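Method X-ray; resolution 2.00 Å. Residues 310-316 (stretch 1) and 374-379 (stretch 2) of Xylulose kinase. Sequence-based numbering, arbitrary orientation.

Stretch 1 (310-316) LTGAVSG
Stretch 2 (374-379) ERTPNR

Stretch 1 begins as a loop: Leu310 (phi/psi -57/-16) and Thr311 (-73/-28) are followed by Gly312 at 83/20, a positive phi that favours glycine. Ala313 (-87/-58) and Val314 (-81/124) lead into Ser315 (-69/143) and Gly316 (-105/73), which belong to a strand. Stretch 2 is irregular but closed on itself, with Glu374 N to Arg379 O and Arg379 N to Glu374 O both hydrogen bonds of 3.0 Å. Its phi/psi values from Glu374 to Arg379 are -149/151, -80/-44, -130/114, -69/171, -81/83 and -138/76, and the peptide before Pro377 is cis. The register is set by Ala313 and Asn378, whose CA atoms lie 4.9 Å apart.

The direct hydrogen bond across the stretches runs from Asn378 ND2 to Thr311 O (3.2 Å, 160°). Asn378 points toward stretch 1 with chi1 t (-169°) and chi2 -12°, which carries its amide to that carbonyl; Gly312 O is 3.5 Å from Asn378 ND2, but at a poor angle.

Ala313 is buried and points toward stretch 2. Its small methyl packs closely, with Ala313 CB 3.5 Å from Arg375 O and 4.1 Å from Asn378 CB. Thr376 (chi1 m) flanks it, OG1 standing 3.9 Å from Ala313 CB. Val314 points away, chi1 t.

Arg375 leaves its backbone sideways, but three m torsions (-80°, -83°, -57°) and chi4 -92° bring its guanidinium nearer to stretch 1. Ser315 OG lies at the guanidinium edge, 4.2 Å from Arg375 NH2, and the hydrogen bonds there run through water: water 1 donates to Ala313 O (2.9 Å) and accepts from Arg375 NH2 (3.1 Å), while water 2 joins Ser315 OG (2.6 Å) to Arg375 NH2 (3.0 Å, weak). Behind this, Glu374 OE1 accepts from Arg375 N at 2.8 Å, bracing the turn. The contact buries 266 Å² in total.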

# COMPACT_ATOMS: atom_id res chain seq x y z
N LEU A 310 4.77 15.91 8.00
CA LEU A 310 5.98 16.02 8.82
C LEU A 310 5.86 15.24 10.13
O LEU A 310 6.85 14.97 10.81
CB LEU A 310 6.30 17.49 9.12
CG LEU A 310 6.47 18.36 7.87
CD1 LEU A 310 6.90 19.78 8.24
CD2 LEU A 310 7.45 17.71 6.90
N THR A 311 4.63 14.89 10.44
CA THR A 311 4.27 14.09 11.60
C THR A 311 4.66 12.61 11.45
O THR A 311 4.91 11.92 12.44
CB THR A 311 2.76 14.21 11.80
OG1 THR A 311 2.47 15.07 12.90
CG2 THR A 311 2.12 12.86 11.98
N GLY A 312 4.69 12.13 10.21
CA GLY A 312 5.06 10.76 9.93
C GLY A 312 3.92 9.77 10.11
O GLY A 312 4.16 8.57 10.29
N ALA A 313 2.69 10.26 10.07
CA ALA A 313 1.52 9.39 10.09
C ALA A 313 1.17 8.96 8.66
O ALA A 313 1.11 7.77 8.33
CB ALA A 313 0.33 10.09 10.73
N VAL A 314 0.92 9.95 7.81
CA VAL A 314 0.56 9.67 6.44
C VAL A 314 1.81 9.40 5.62
O VAL A 314 2.73 10.21 5.58
CB VAL A 314 -0.25 10.83 5.81
CG1 VAL A 314 -0.89 10.38 4.51
CG2 VAL A 314 -1.32 11.31 6.78
N SER A 315 1.83 8.24 4.97
CA SER A 315 2.88 7.87 4.02
C SER A 315 2.82 8.73 2.75
O SER A 315 1.74 9.04 2.24
CB SER A 315 2.75 6.40 3.63
OG SER A 315 3.00 5.54 4.73
N GLY A 316 3.98 9.08 2.22
CA GLY A 316 4.05 9.83 0.98
C GLY A 316 4.47 8.96 -0.19
O GLY A 316 5.60 9.06 -0.68
N GLU A 374 -2.45 4.17 17.64
CA GLU A 374 -2.81 4.42 16.24
C GLU A 374 -1.61 4.74 15.37
O GLU A 374 -0.60 5.28 15.87
CB GLU A 374 -3.85 5.55 16.11
CG GLU A 374 -5.29 5.08 15.88
CD GLU A 374 -5.45 4.18 14.67
OE1 GLU A 374 -4.54 4.17 13.81
OE2 GLU A 374 -6.48 3.48 14.59
N ARG A 375 -1.73 4.39 14.09
CA ARG A 375 -0.78 4.81 13.06
C ARG A 375 -1.11 6.24 12.63
O ARG A 375 -0.22 7.07 12.48
CB ARG A 375 -0.89 3.88 11.84
CG ARG A 375 -0.16 2.55 11.94
CD ARG A 375 1.33 2.67 11.60
NE ARG A 375 1.58 3.23 10.26
CZ ARG A 375 1.74 2.51 9.15
NH1 ARG A 375 1.68 1.18 9.20
NH2 ARG A 375 1.97 3.11 7.99
N THR A 376 -2.40 6.52 12.44
CA THR A 376 -2.84 7.85 12.03
C THR A 376 -3.99 8.29 12.95
O THR A 376 -5.05 7.67 12.95
CB THR A 376 -3.32 7.86 10.56
OG1 THR A 376 -2.29 7.34 9.71
CG2 THR A 376 -3.67 9.27 10.11
N PRO A 377 -3.76 9.34 13.77
CA PRO A 377 -2.53 10.13 13.89
C PRO A 377 -1.41 9.28 14.52
O PRO A 377 -1.68 8.18 14.98
CB PRO A 377 -2.91 11.27 14.84
CG PRO A 377 -4.36 11.02 15.27
CD PRO A 377 -4.71 9.62 14.86
N ASN A 378 -0.18 9.79 14.53
CA ASN A 378 0.98 8.97 14.91
C ASN A 378 1.13 8.85 16.42
O ASN A 378 1.92 9.58 17.02
CB ASN A 378 2.25 9.57 14.31
CG ASN A 378 3.47 8.63 14.44
OD1 ASN A 378 3.44 7.63 15.16
ND2 ASN A 378 4.54 8.97 13.72
N ARG A 379 0.40 7.91 17.02
CA ARG A 379 0.33 7.79 18.48
C ARG A 379 0.40 6.34 18.94
O ARG A 379 -0.61 5.75 19.34
CB ARG A 379 -0.96 8.42 18.98
CG ARG A 379 -1.08 9.88 18.66
CD ARG A 379 -2.20 10.52 19.45
NE ARG A 379 -2.53 11.84 18.92
CZ ARG A 379 -3.59 12.56 19.30
NH1 ARG A 379 -4.42 12.09 20.22
NH2 ARG A 379 -3.80 13.75 18.75
O HOH W 1 3.09 5.77 9.04
O HOH W 2 2.22 3.09 4.99